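Local coordinates for protein 6-phosphogluconate dehydratase (Shewanella oneidensis, PDB 2GP4) that probably catalyses, with an iron-sulfur cluster that is absent here, the dehydration of 6-phosphogluconate to 2-keto-3-deoxy-6-phosphogluconate, a step of the Entner-Doudoroff pathway, at residues A[330-334]-A[623-627]; A[40-44]-A[299-304]; A[337-341]-A[613-617]; A[133-137]-A[175-179]; A[119-125]-A[165-171]. All blocks are in the same frame, centred on the assembly; numbering follows the deposited sequence.

Contacts 1 and 2 touch and share surroundings: helix 23-51 carries one side of contact 2 and packs against contact 1, while Arg40 probably bonds Ala334 O, just past the end of helix 322-333. Contact 3 is nested inside the loop closed by contact 1 and ties the start of helix 340-347 to the C-terminal part of the protein. Contacts 4 and 5 both join the chain before helix 145-160 to the chain after it. Contacts 1 and 4 are at the surface; the other three are partly buried. Charge pairing dominates contact 1, arginine to backbone carbonyls contact 2, a glutamate stacked on an indole and bonded to a helix start contact 3, aliphatic packing with one lysine-glutamine bond contact 4, and strand pairing contact 5.

Contact 1. Residues A[330-334]-A[623-627]; sequences AARAA and AIDEL
Arg332 and Asp625 meet end-on at the centre of a salt-bridge network, which fastens the last turn of helix 322-333 to the turn at residues 623-627, close to the C-terminus of the chain. Guanidinium and carboxylate are nearly coplanar, their planes 6° apart, and they pair with two prongs: Arg332 NH1 donates to Asp625 OD2 at 3.0 Å and Arg332 NH2 to Asp625 OD1 at 2.7 Å. Both oxygens use the syn lone pair, on the side of the other oxygen, so the two bonds together oppose rotation of one group against the other. Arginine suits the helix side because its chain, with CG anti to the backbone N (chi1 -165°) and a bend at chi2, is long enough to carry the charge across; the short aspartate stays close to its own turn.

Glu626 approaches quite differently. Its carboxylate is turned 80° to the guanidinium, and Glu626 OE2 lies 3.3 Å from Arg332 NH2 but well out of the guanidinium plane, an attraction of charges with no N-H aimed at the oxygen. That same oxygen also forms a salt bridge with Arg619. The small Ala623 lets the turn come close: its CB lies over one face of the guanidinium, 3.9 Å from Arg332 NH1. Two waters complete the join. Water 1 accepts from Ile624 N and donates to Ala333 O, whereas water 2 donates to Ala333 O at 2.8 Å and to Asp625 OD2 at 3.0 Å.

Contact 2. Residues A[40-44]-A[299-304]; sequences REAYL and GEVVNE
Gly299 O is gripped by both terminal nitrogens of Arg40, at 2.9 Å from NH1 and 3.0 Å from NH2. The NH1 bond comes nearly along the C=O axis and the NH2 bond on a lone pair in the carbonyl plane; both are bent at the hydrogen, because the oxygen is shared and sits about 20° out of the guanidinium plane. Arg40 NH2 adds a weak bond to Val302 O at 3.0 Å, and NH1 also reaches Ala334 O. The flat group is sandwiched, with Leu44 CD2 3.7 Å above one face and the backbone of Asn303 over the opposite one. On the NE side, water 3 accepts from Arg40 NE and donates to Glu304 OE1, linking the two charges indirectly.

Glycine suits position 299 because the edge of the Tyr43 ring presses in there, with Tyr43 OH 3.5 Å from Gly299 CA, while the hydroxyl bonds Leu186 O. Asn303, the N-cap of the next helix, donates from ND2 to Glu300 O and so braces the turn. The arginine of helix 23-51 thus serves carbonyls where helices 298-301 and 322-333 end, and its positive charge would probably be favourable beside them.

Contact 3. Residues A[337-341]-A[613-617]; sequences IVNWD and SPETG
A first torsion of 176°, which swings CG away from the backbone N, and an extended chain beyond it carry Glu615 obliquely over the indole face of Trp340. The aliphatic part of the glutamate does the stacking: Glu615 CB sits over the six-membered ring, 3.6 Å from its centroid and 15° off the normal, a CH-pi contact. The carboxylate follows over the same ring system, the two planes only 20° apart. Of its two oxygens OE2 lies on the main-chain side, where Trp340 N donates to Glu615 OE2 at 2.8 Å, meeting it on the anti side, while OE1 lies over the benzene part, near Trp340 CE3. Pro614 meets the indole differently, at the edge, with Pro614 CB 3.9 Å from Trp340 CZ2. A large flat side chain suits this place, offering a face to one residue and an edge to the next. Water 4 spans the backbones, donating to Val338 O at 2.6 Å and to Glu615 O at 2.7 Å.

Asn339 is the N-cap of helix 340-347, so Glu615 takes an N-H of the first helical turn. Asp341 OD1 is 4.6 Å from Glu615 OE2, and Arg449, on strand 448-453, forms salt bridges with both oxygens. The positive end of the helix and this arginine would probably favour the negative form of Glu615 beside a second acid.

Contact 4. Residues A[133-137]-A[175-179]; sequences DGVTQ and DKIVP
The CDKxxPG signature of the dihydroxy-acid and 6-phosphogluconate dehydratases runs through residues 175-179, and here it packs against the loop 133-137, which begins within a Cys-Asp-Gly sequence. In relatives, cysteines of such motifs hold the iron-sulfur cluster; this model is cluster-free, so the loops may be arranged differently in the complete enzyme.

Lys176 and Ile177 close on Val135 and Gly134. The lysine chain crosses obliquely over the valine, with its methylenes doing the touching: Lys176 CE lies 3.5 Å from Val135 CG1 and Lys176 CG 3.7 Å from the same methyl. Lysine suits this place because it combines a long apolar stem with a charged tip. Lys176 CG occupies the crowded position between the backbone N and the carbonyl carbon (chi1 38°), and further bends at chi2 and chi4 fold the stem over the valine.

Ile177 packs beside it. Its CD1 reaches Val135 CG1 at 3.7 Å and rests on the main chain of Gly134, 3.6 Å from Gly134 C. The isoleucine also touches Ile152 of helix 145-160, which joins the two loops to that helix, and Thr136 OG1 secures its loop through a hydrogen bond to Gly141 O.

At the outer end Gln137 crosses the lysine at about a right angle. Lys176 NZ donates to Gln137 OE1 at 2.9 Å, approaching from 24° outside the carbonyl plane of the amide.

Contact 5. Residues A[119-125]-A[165-171]; sequences GSVAQVA and FDGALLL
Ala122 and Leu169 exchange backbone hydrogen bonds, Ala122 N to Leu169 O and Leu169 N to Ala122 O, though the exact geometry of this pair is doubtful. They belong to the antiparallel strands 120-124 and 167-171, whose axes run at 157° and approach to 4.3 Å. Toward one end Leu171 N donates to Ser120 O at 3.0 Å. At the other, Val124 N donates to Gly167 O at 2.8 Å, and Asp166 N to Val124 O at 3.0 Å, so the pairing runs on into the loop before the second strand.

Apolar contacts follow the alternation of the strands. In the non-hydrogen-bonded pair Val121 and Leu170 the side chains lie side by side and point the same way, with Val121 CG1 3.6 Å from Leu170 CD2. Ala122, Val124 and Leu169 project from the reverse face, where Val124 CG2 comes 4.1 Å from Leu169 CG. The beta-branched valines favour extended backbone angles, the leucines supply apolar surface, and Ala122 is small.

An aromatic contact forms where Phe165, just before the second strand, lies over Gln123. The aliphatic start of Gln123 meets one ring face in a CH-pi arrangement, its amide inclined 21° to the ring; the exact closeness is doubtful. Gln123 NE2 makes weak bonds to Val128 O and Pro129 O.

Strand 120-124 is an outer strand of a three-stranded mixed sheet. Strand 167-171 is central, and a beta-alpha-beta crossover through helix 179-186 leads to its parallel neighbour 193-195. Val121 and Leu170 pack on that helix, Phe165 and Ala168 on Leu160 of helix 145-160.

Contact 1. Residues A[330-334]-A[623-627]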
# COMPACT_ATOMS: atom_id res chain seq x y z
N ALA A 330 -6.96 -0.61 6.57
CA ALA A 330 -7.09 -2.00 7.01
C ALA A 330 -6.92 -2.09 8.52
O ALA A 330 -7.72 -2.72 9.20
CB ALA A 330 -6.09 -2.90 6.30
N ALA A 331 -5.88 -1.43 9.03
CA ALA A 331 -5.58 -1.44 10.47
C ALA A 331 -6.72 -0.82 11.29
O ALA A 331 -7.08 -1.36 12.34
CB ALA A 331 -4.26 -0.73 10.76
N ARG A 332 -7.26 0.29 10.81
CA ARG A 332 -8.35 0.99 11.50
C ARG A 332 -9.57 0.10 11.68
O ARG A 332 -10.20 0.12 12.73
CB ARG A 332 -8.75 2.29 10.79
CG ARG A 332 -9.61 3.23 11.65
CD ARG A 332 -8.87 3.64 12.92
NE ARG A 332 -9.75 4.10 13.98
CZ ARG A 332 -10.33 3.31 14.88
NH1 ARG A 332 -10.15 1.99 14.83
NH2 ARG A 332 -11.11 3.83 15.83
N ALA A 333 -9.88 -0.69 10.65
CA ALA A 333 -10.97 -1.65 10.70
C ALA A 333 -10.77 -2.63 11.85
O ALA A 333 -11.74 -3.09 12.46
CB ALA A 333 -11.10 -2.39 9.37
N ALA A 334 -9.51 -2.93 12.15
CA ALA A 334 -9.15 -3.88 13.20
C ALA A 334 -8.85 -3.22 14.54
O ALA A 334 -8.26 -3.85 15.43
CB ALA A 334 -7.96 -4.73 12.75
N ALA A 623 -15.37 1.74 11.83
CA ALA A 623 -14.84 0.55 12.50
C ALA A 623 -15.80 0.13 13.60
O ALA A 623 -16.55 0.96 14.12
CB ALA A 623 -13.47 0.85 13.07
N ILE A 624 -15.78 -1.16 13.95
CA ILE A 624 -16.57 -1.70 15.05
C ILE A 624 -16.51 -0.81 16.29
O ILE A 624 -17.55 -0.41 16.82
CB ILE A 624 -16.09 -3.12 15.46
CG1 ILE A 624 -16.09 -4.10 14.27
CG2 ILE A 624 -16.89 -3.65 16.65
CD1 ILE A 624 -17.34 -4.91 14.11
N ASP A 625 -15.29 -0.49 16.72
CA ASP A 625 -15.02 0.20 17.98
C ASP A 625 -15.56 1.63 18.06
O ASP A 625 -15.77 2.15 19.16
CB ASP A 625 -13.52 0.19 18.29
CG ASP A 625 -12.70 0.99 17.30
OD1 ASP A 625 -12.75 2.24 17.35
OD2 ASP A 625 -12.00 0.37 16.47
N GLU A 626 -15.75 2.26 16.91
CA GLU A 626 -16.29 3.62 16.85
C GLU A 626 -17.80 3.63 17.09
O GLU A 626 -18.41 4.68 17.22
CB GLU A 626 -15.97 4.26 15.50
CG GLU A 626 -14.49 4.54 15.29
CD GLU A 626 -14.20 5.14 13.92
OE1 GLU A 626 -15.15 5.29 13.13
OE2 GLU A 626 -13.02 5.45 13.64
N LEU A 627 -18.39 2.43 17.15
CA LEU A 627 -19.81 2.27 17.41
C LEU A 627 -20.08 1.29 18.55
O LEU A 627 -21.23 1.13 18.98
CB LEU A 627 -20.55 1.86 16.13
CG LEU A 627 -20.51 2.86 14.96
CD1 LEU A 627 -20.90 2.20 13.66
CD2 LEU A 627 -21.39 4.09 15.23
O HOH W 1 -14.34 -2.77 11.84
O HOH W 2 -12.76 -1.99 14.87

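Contact 2. Residues A[40-44]-A[299-304]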
# COMPACT_ATOMS: atom_id res chain seq x y z
N ARG A 40 -8.68 -1.19 20.01
CA ARG A 40 -8.33 -2.60 19.85
C ARG A 40 -9.06 -3.50 20.85
O ARG A 40 -9.50 -4.60 20.50
CB ARG A 40 -6.81 -2.82 19.92
CG ARG A 40 -6.35 -4.25 19.70
CD ARG A 40 -6.70 -4.79 18.32
NE ARG A 40 -6.09 -6.10 18.09
CZ ARG A 40 -6.31 -6.88 17.03
NH1 ARG A 40 -7.14 -6.50 16.06
NH2 ARG A 40 -5.70 -8.05 16.94
N GLU A 41 -9.19 -3.04 22.10
CA GLU A 41 -9.94 -3.78 23.11
C GLU A 41 -11.41 -3.95 22.73
O GLU A 41 -11.99 -5.02 22.96
CB GLU A 41 -9.80 -3.14 24.50
CG GLU A 41 -8.56 -3.62 25.27
CD GLU A 41 -8.17 -2.73 26.45
OE1 GLU A 41 -8.74 -1.62 26.61
OE2 GLU A 41 -7.26 -3.14 27.22
N ALA A 42 -11.99 -2.91 22.13
CA ALA A 42 -13.39 -2.93 21.74
C ALA A 42 -13.63 -3.83 20.52
O ALA A 42 -14.64 -4.54 20.45
CB ALA A 42 -13.91 -1.52 21.48
N TYR A 43 -12.68 -3.80 19.58
CA TYR A 43 -12.72 -4.68 18.43
C TYR A 43 -12.71 -6.14 18.85
O TYR A 43 -13.58 -6.92 18.46
CB TYR A 43 -11.56 -4.37 17.46
CG TYR A 43 -11.54 -5.26 16.24
CD1 TYR A 43 -12.52 -5.14 15.25
CD2 TYR A 43 -10.56 -6.24 16.07
CE1 TYR A 43 -12.52 -5.95 14.13
CE2 TYR A 43 -10.55 -7.06 14.94
CZ TYR A 43 -11.54 -6.90 13.98
OH TYR A 43 -11.56 -7.70 12.86
N LEU A 44 -11.73 -6.52 19.68
CA LEU A 44 -11.64 -7.91 20.16
C LEU A 44 -12.81 -8.34 21.04
O LEU A 44 -13.20 -9.50 21.03
CB LEU A 44 -10.30 -8.16 20.86
CG LEU A 44 -9.03 -7.91 20.03
CD1 LEU A 44 -7.78 -8.10 20.89
CD2 LEU A 44 -8.98 -8.78 18.78
N GLY A 299 -9.12 -11.31 12.51
CA GLY A 299 -9.05 -10.10 13.32
C GLY A 299 -7.99 -10.14 14.40
O GLY A 299 -7.70 -9.12 15.03
N GLU A 300 -7.42 -11.33 14.62
CA GLU A 300 -6.31 -11.51 15.55
C GLU A 300 -4.98 -11.63 14.80
O GLU A 300 -3.95 -11.14 15.28
CB GLU A 300 -6.51 -12.74 16.42
CG GLU A 300 -7.42 -12.51 17.61
CD GLU A 300 -7.45 -13.70 18.56
OE1 GLU A 300 -6.65 -14.65 18.34
OE2 GLU A 300 -8.25 -13.68 19.52
N VAL A 301 -5.01 -12.28 13.64
CA VAL A 301 -3.82 -12.40 12.79
C VAL A 301 -3.39 -11.00 12.35
O VAL A 301 -2.20 -10.67 12.37
CB VAL A 301 -4.06 -13.33 11.59
CG1 VAL A 301 -2.84 -13.36 10.67
CG2 VAL A 301 -4.40 -14.73 12.06
N VAL A 302 -4.36 -10.18 11.98
CA VAL A 302 -4.13 -8.75 11.82
C VAL A 302 -4.06 -8.15 13.22
O VAL A 302 -5.04 -8.17 13.97
CB VAL A 302 -5.23 -8.07 10.96
CG1 VAL A 302 -5.03 -6.56 10.93
CG2 VAL A 302 -5.25 -8.65 9.53
N ASN A 303 -2.88 -7.65 13.57
CA ASN A 303 -2.63 -7.02 14.87
C ASN A 303 -1.56 -5.96 14.70
O ASN A 303 -1.06 -5.78 13.59
CB ASN A 303 -2.23 -8.05 15.94
CG ASN A 303 -0.96 -8.81 15.58
OD1 ASN A 303 0.11 -8.22 15.45
ND2 ASN A 303 -1.08 -10.12 15.43
N GLU A 304 -1.21 -5.28 15.79
CA GLU A 304 -0.24 -4.19 15.75
C GLU A 304 1.11 -4.61 15.16
O GLU A 304 1.68 -3.90 14.33
CB GLU A 304 -0.07 -3.56 17.14
CG GLU A 304 -1.36 -3.03 17.77
CD GLU A 304 -2.01 -4.00 18.77
OE1 GLU A 304 -2.05 -5.22 18.51
OE2 GLU A 304 -2.49 -3.53 19.82
O HOH W 3 -3.96 -7.26 19.52

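Contact 3. Residues A[337-341]-A[613-617]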
# COMPACT_ATOMS: atom_id res chain seq x y z
N ILE A 337 -4.70 2.02 15.24
CA ILE A 337 -4.52 3.38 14.75
C ILE A 337 -3.07 3.67 14.39
O ILE A 337 -2.21 3.71 15.28
CB ILE A 337 -5.05 4.43 15.76
CG1 ILE A 337 -6.46 4.05 16.25
CG2 ILE A 337 -5.01 5.84 15.15
CD1 ILE A 337 -7.08 5.00 17.27
N VAL A 338 -2.80 3.86 13.10
CA VAL A 338 -1.47 4.17 12.57
C VAL A 338 -1.49 5.51 11.83
O VAL A 338 -2.41 5.78 11.06
CB VAL A 338 -0.98 3.05 11.60
CG1 VAL A 338 0.34 3.43 10.92
CG2 VAL A 338 -0.84 1.71 12.31
N ASN A 339 -0.49 6.36 12.07
CA ASN A 339 -0.41 7.65 11.37
C ASN A 339 0.90 7.84 10.58
O ASN A 339 1.75 6.95 10.55
CB ASN A 339 -0.70 8.82 12.32
CG ASN A 339 0.28 8.92 13.50
OD1 ASN A 339 -0.07 9.45 14.56
ND2 ASN A 339 1.50 8.43 13.32
N TRP A 340 1.07 9.01 9.97
CA TRP A 340 2.27 9.31 9.18
C TRP A 340 3.55 9.41 10.00
O TRP A 340 4.63 9.19 9.46
CB TRP A 340 2.08 10.56 8.31
CG TRP A 340 1.15 10.36 7.16
CD1 TRP A 340 0.78 9.16 6.60
CD2 TRP A 340 0.49 11.37 6.40
NE1 TRP A 340 -0.08 9.37 5.55
CE2 TRP A 340 -0.27 10.71 5.40
CE3 TRP A 340 0.47 12.77 6.46
CZ2 TRP A 340 -1.05 11.41 4.48
CZ3 TRP A 340 -0.31 13.46 5.54
CH2 TRP A 340 -1.06 12.78 4.56
N ASP A 341 3.43 9.72 11.28
CA ASP A 341 4.60 9.71 12.17
C ASP A 341 5.16 8.29 12.28
O ASP A 341 6.38 8.11 12.38
CB ASP A 341 4.24 10.22 13.56
CG ASP A 341 3.65 11.61 13.54
OD1 ASP A 341 2.42 11.73 13.62
OD2 ASP A 341 4.42 12.59 13.46
N SER A 613 -9.43 11.68 5.54
CA SER A 613 -8.12 12.12 5.09
C SER A 613 -7.26 10.92 4.71
O SER A 613 -7.40 9.85 5.32
CB SER A 613 -7.45 12.88 6.22
OG SER A 613 -7.24 12.01 7.31
N PRO A 614 -6.36 11.08 3.72
CA PRO A 614 -5.38 10.04 3.39
C PRO A 614 -4.67 9.43 4.61
O PRO A 614 -4.48 8.21 4.65
CB PRO A 614 -4.38 10.79 2.50
CG PRO A 614 -5.22 11.82 1.82
CD PRO A 614 -6.26 12.24 2.81
N GLU A 615 -4.30 10.25 5.58
CA GLU A 615 -3.60 9.78 6.79
C GLU A 615 -4.49 8.88 7.66
O GLU A 615 -3.97 8.08 8.45
CB GLU A 615 -3.05 10.96 7.59
CG GLU A 615 -2.39 10.60 8.92
CD GLU A 615 -1.52 11.71 9.49
OE1 GLU A 615 -1.86 12.90 9.33
OE2 GLU A 615 -0.48 11.38 10.10
N THR A 616 -5.81 9.02 7.52
CA THR A 616 -6.77 8.18 8.24
C THR A 616 -7.31 7.09 7.33
O THR A 616 -8.27 6.39 7.69
CB THR A 616 -7.94 9.00 8.86
OG1 THR A 616 -8.55 9.82 7.86
CG2 THR A 616 -7.44 9.89 10.01
N GLY A 617 -6.70 6.95 6.16
CA GLY A 617 -6.97 5.84 5.25
C GLY A 617 -7.95 6.14 4.12
O GLY A 617 -8.28 5.24 3.35
O HOH W 4 -4.36 7.56 11.12

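Contact 4. Residues A[133-137]-A[175-179]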
# COMPACT_ATOMS: atom_id res chain seq x y z
N ASP A 133 -16.68 -7.12 -6.67
CA ASP A 133 -16.31 -6.11 -7.66
C ASP A 133 -14.81 -6.03 -7.98
O ASP A 133 -13.96 -6.14 -7.09
CB ASP A 133 -16.82 -4.75 -7.16
CG ASP A 133 -16.47 -3.62 -8.09
OD1 ASP A 133 -16.56 -3.81 -9.32
OD2 ASP A 133 -16.10 -2.55 -7.57
N GLY A 134 -14.49 -5.83 -9.26
CA GLY A 134 -13.11 -5.85 -9.76
C GLY A 134 -12.35 -4.54 -9.64
O GLY A 134 -12.36 -3.91 -8.57
N VAL A 135 -11.68 -4.14 -10.71
CA VAL A 135 -10.90 -2.89 -10.71
C VAL A 135 -11.58 -1.76 -11.51
O VAL A 135 -12.54 -2.00 -12.24
CB VAL A 135 -9.43 -3.09 -11.21
CG1 VAL A 135 -8.80 -4.32 -10.57
CG2 VAL A 135 -9.35 -3.18 -12.73
N THR A 136 -11.08 -0.53 -11.35
CA THR A 136 -11.56 0.62 -12.12
C THR A 136 -10.48 1.68 -12.35
O THR A 136 -10.26 2.55 -11.50
CB THR A 136 -12.81 1.28 -11.49
OG1 THR A 136 -13.00 2.59 -12.05
CG2 THR A 136 -12.66 1.40 -9.98
N GLN A 137 -9.82 1.61 -13.50
CA GLN A 137 -8.77 2.56 -13.86
C GLN A 137 -8.90 3.02 -15.31
O GLN A 137 -8.04 2.72 -16.15
CB GLN A 137 -7.37 1.98 -13.61
CG GLN A 137 -7.30 0.66 -12.83
CD GLN A 137 -7.28 -0.58 -13.72
OE1 GLN A 137 -6.46 -1.48 -13.52
NE2 GLN A 137 -8.17 -0.63 -14.71
N ASP A 175 -3.54 -4.31 -5.10
CA ASP A 175 -3.69 -2.84 -5.09
C ASP A 175 -5.07 -2.30 -4.67
O ASP A 175 -5.23 -1.83 -3.55
CB ASP A 175 -3.23 -2.20 -6.42
CG ASP A 175 -3.34 -0.67 -6.42
OD1 ASP A 175 -2.96 -0.03 -5.41
OD2 ASP A 175 -3.80 -0.11 -7.44
N LYS A 176 -6.03 -2.35 -5.59
CA LYS A 176 -7.39 -1.90 -5.29
C LYS A 176 -8.18 -3.04 -4.65
O LYS A 176 -8.93 -2.84 -3.67
CB LYS A 176 -8.10 -1.35 -6.54
CG LYS A 176 -7.80 -2.08 -7.85
CD LYS A 176 -6.69 -1.41 -8.66
CE LYS A 176 -6.02 -2.42 -9.59
NZ LYS A 176 -5.49 -1.84 -10.86
N ILE A 177 -8.00 -4.24 -5.19
CA ILE A 177 -8.55 -5.45 -4.59
C ILE A 177 -7.49 -5.99 -3.63
O ILE A 177 -6.29 -5.80 -3.86
CB ILE A 177 -8.95 -6.49 -5.66
CG1 ILE A 177 -9.69 -5.80 -6.81
CG2 ILE A 177 -9.82 -7.57 -5.05
CD1 ILE A 177 -10.00 -6.69 -7.98
N VAL A 178 -7.93 -6.67 -2.58
CA VAL A 178 -7.11 -7.10 -1.44
C VAL A 178 -7.38 -6.17 -0.25
O VAL A 178 -7.92 -6.64 0.74
CB VAL A 178 -5.58 -7.30 -1.72
CG1 VAL A 178 -4.81 -7.39 -0.42
CG2 VAL A 178 -5.33 -8.54 -2.54
N PRO A 179 -7.03 -4.87 -0.35
CA PRO A 179 -7.33 -4.00 0.79
C PRO A 179 -8.83 -3.92 1.06
O PRO A 179 -9.24 -3.95 2.22
CB PRO A 179 -6.79 -2.64 0.35
CG PRO A 179 -5.75 -2.96 -0.67
CD PRO A 179 -6.34 -4.11 -1.41

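Contact 5. Residues A[119-125]-A[165-171]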
# COMPACT_ATOMS: atom_id res chain seq x y z
N GLY A 119 -13.05 -11.49 -9.30
CA GLY A 119 -12.62 -11.58 -7.90
C GLY A 119 -13.79 -11.93 -7.01
O GLY A 119 -14.82 -11.25 -7.04
N SER A 120 -13.65 -12.99 -6.21
CA SER A 120 -14.76 -13.52 -5.43
C SER A 120 -14.38 -13.99 -4.02
O SER A 120 -13.21 -14.21 -3.71
CB SER A 120 -15.45 -14.66 -6.20
OG SER A 120 -14.51 -15.62 -6.65
N VAL A 121 -15.40 -14.14 -3.18
CA VAL A 121 -15.24 -14.57 -1.79
C VAL A 121 -15.88 -15.94 -1.62
O VAL A 121 -17.10 -16.08 -1.65
CB VAL A 121 -15.90 -13.55 -0.81
CG1 VAL A 121 -15.77 -14.00 0.64
CG2 VAL A 121 -15.31 -12.16 -0.99
N ALA A 122 -15.04 -16.96 -1.47
CA ALA A 122 -15.52 -18.32 -1.24
C ALA A 122 -15.59 -18.60 0.25
O ALA A 122 -14.71 -18.19 1.02
CB ALA A 122 -14.63 -19.33 -1.95
N GLN A 123 -16.63 -19.30 0.68
CA GLN A 123 -16.86 -19.51 2.11
C GLN A 123 -16.88 -20.99 2.50
O GLN A 123 -17.32 -21.85 1.73
CB GLN A 123 -18.12 -18.77 2.55
CG GLN A 123 -19.22 -18.66 1.47
CD GLN A 123 -19.29 -17.29 0.78
OE1 GLN A 123 -18.86 -16.27 1.32
NE2 GLN A 123 -19.86 -17.28 -0.42
N VAL A 124 -16.41 -21.28 3.71
CA VAL A 124 -16.14 -22.66 4.13
C VAL A 124 -17.14 -23.19 5.17
O VAL A 124 -17.57 -22.46 6.06
CB VAL A 124 -14.68 -22.81 4.65
CG1 VAL A 124 -14.37 -24.23 5.11
CG2 VAL A 124 -13.69 -22.40 3.57
N ALA A 125 -17.49 -24.47 5.03
CA ALA A 125 -18.37 -25.21 5.95
C ALA A 125 -19.69 -24.52 6.24
O ALA A 125 -20.60 -24.54 5.42
CB ALA A 125 -17.63 -25.55 7.25
N PHE A 165 -20.78 -19.69 7.72
CA PHE A 165 -19.41 -20.04 7.42
C PHE A 165 -18.62 -20.13 8.70
O PHE A 165 -18.75 -19.29 9.58
CB PHE A 165 -18.78 -19.01 6.47
CG PHE A 165 -19.75 -18.43 5.48
CD1 PHE A 165 -20.52 -19.26 4.66
CD2 PHE A 165 -19.90 -17.06 5.37
CE1 PHE A 165 -21.42 -18.73 3.75
CE2 PHE A 165 -20.80 -16.52 4.45
CZ PHE A 165 -21.56 -17.35 3.64
N ASP A 166 -17.83 -21.19 8.81
CA ASP A 166 -16.92 -21.37 9.93
C ASP A 166 -15.57 -20.75 9.60
O ASP A 166 -14.74 -20.55 10.47
CB ASP A 166 -16.79 -22.86 10.25
CG ASP A 166 -18.09 -23.46 10.75
OD1 ASP A 166 -18.32 -23.42 11.97
OD2 ASP A 166 -18.87 -23.96 9.91
N GLY A 167 -15.39 -20.44 8.32
CA GLY A 167 -14.20 -19.78 7.81
C GLY A 167 -14.44 -19.38 6.37
O GLY A 167 -15.49 -19.67 5.81
N ALA A 168 -13.46 -18.72 5.77
CA ALA A 168 -13.62 -18.24 4.40
C ALA A 168 -12.32 -18.23 3.60
O ALA A 168 -11.22 -18.32 4.15
CB ALA A 168 -14.27 -16.85 4.40
N LEU A 169 -12.47 -18.14 2.28
CA LEU A 169 -11.35 -18.00 1.35
C LEU A 169 -11.56 -16.78 0.47
O LEU A 169 -12.66 -16.53 -0.02
CB LEU A 169 -11.20 -19.27 0.51
CG LEU A 169 -10.79 -20.55 1.25
CD1 LEU A 169 -10.91 -21.77 0.34
CD2 LEU A 169 -9.38 -20.44 1.81
N LEU A 170 -10.50 -16.01 0.28
CA LEU A 170 -10.58 -14.76 -0.48
C LEU A 170 -9.70 -14.82 -1.73
O LEU A 170 -8.49 -15.05 -1.64
CB LEU A 170 -10.20 -13.57 0.42
CG LEU A 170 -10.87 -13.47 1.79
CD1 LEU A 170 -10.33 -12.30 2.60
CD2 LEU A 170 -12.39 -13.36 1.67
N LEU A 171 -10.32 -14.62 -2.89
CA LEU A 171 -9.63 -14.70 -4.18
C LEU A 171 -9.48 -13.32 -4.81
O LEU A 171 -10.36 -12.85 -5.53
CB LEU A 171 -10.40 -15.63 -5.14
CG LEU A 171 -11.02 -16.95 -4.66
CD1 LEU A 171 -11.74 -17.64 -5.82
CD2 LEU A 171 -10.00 -17.90 -4.04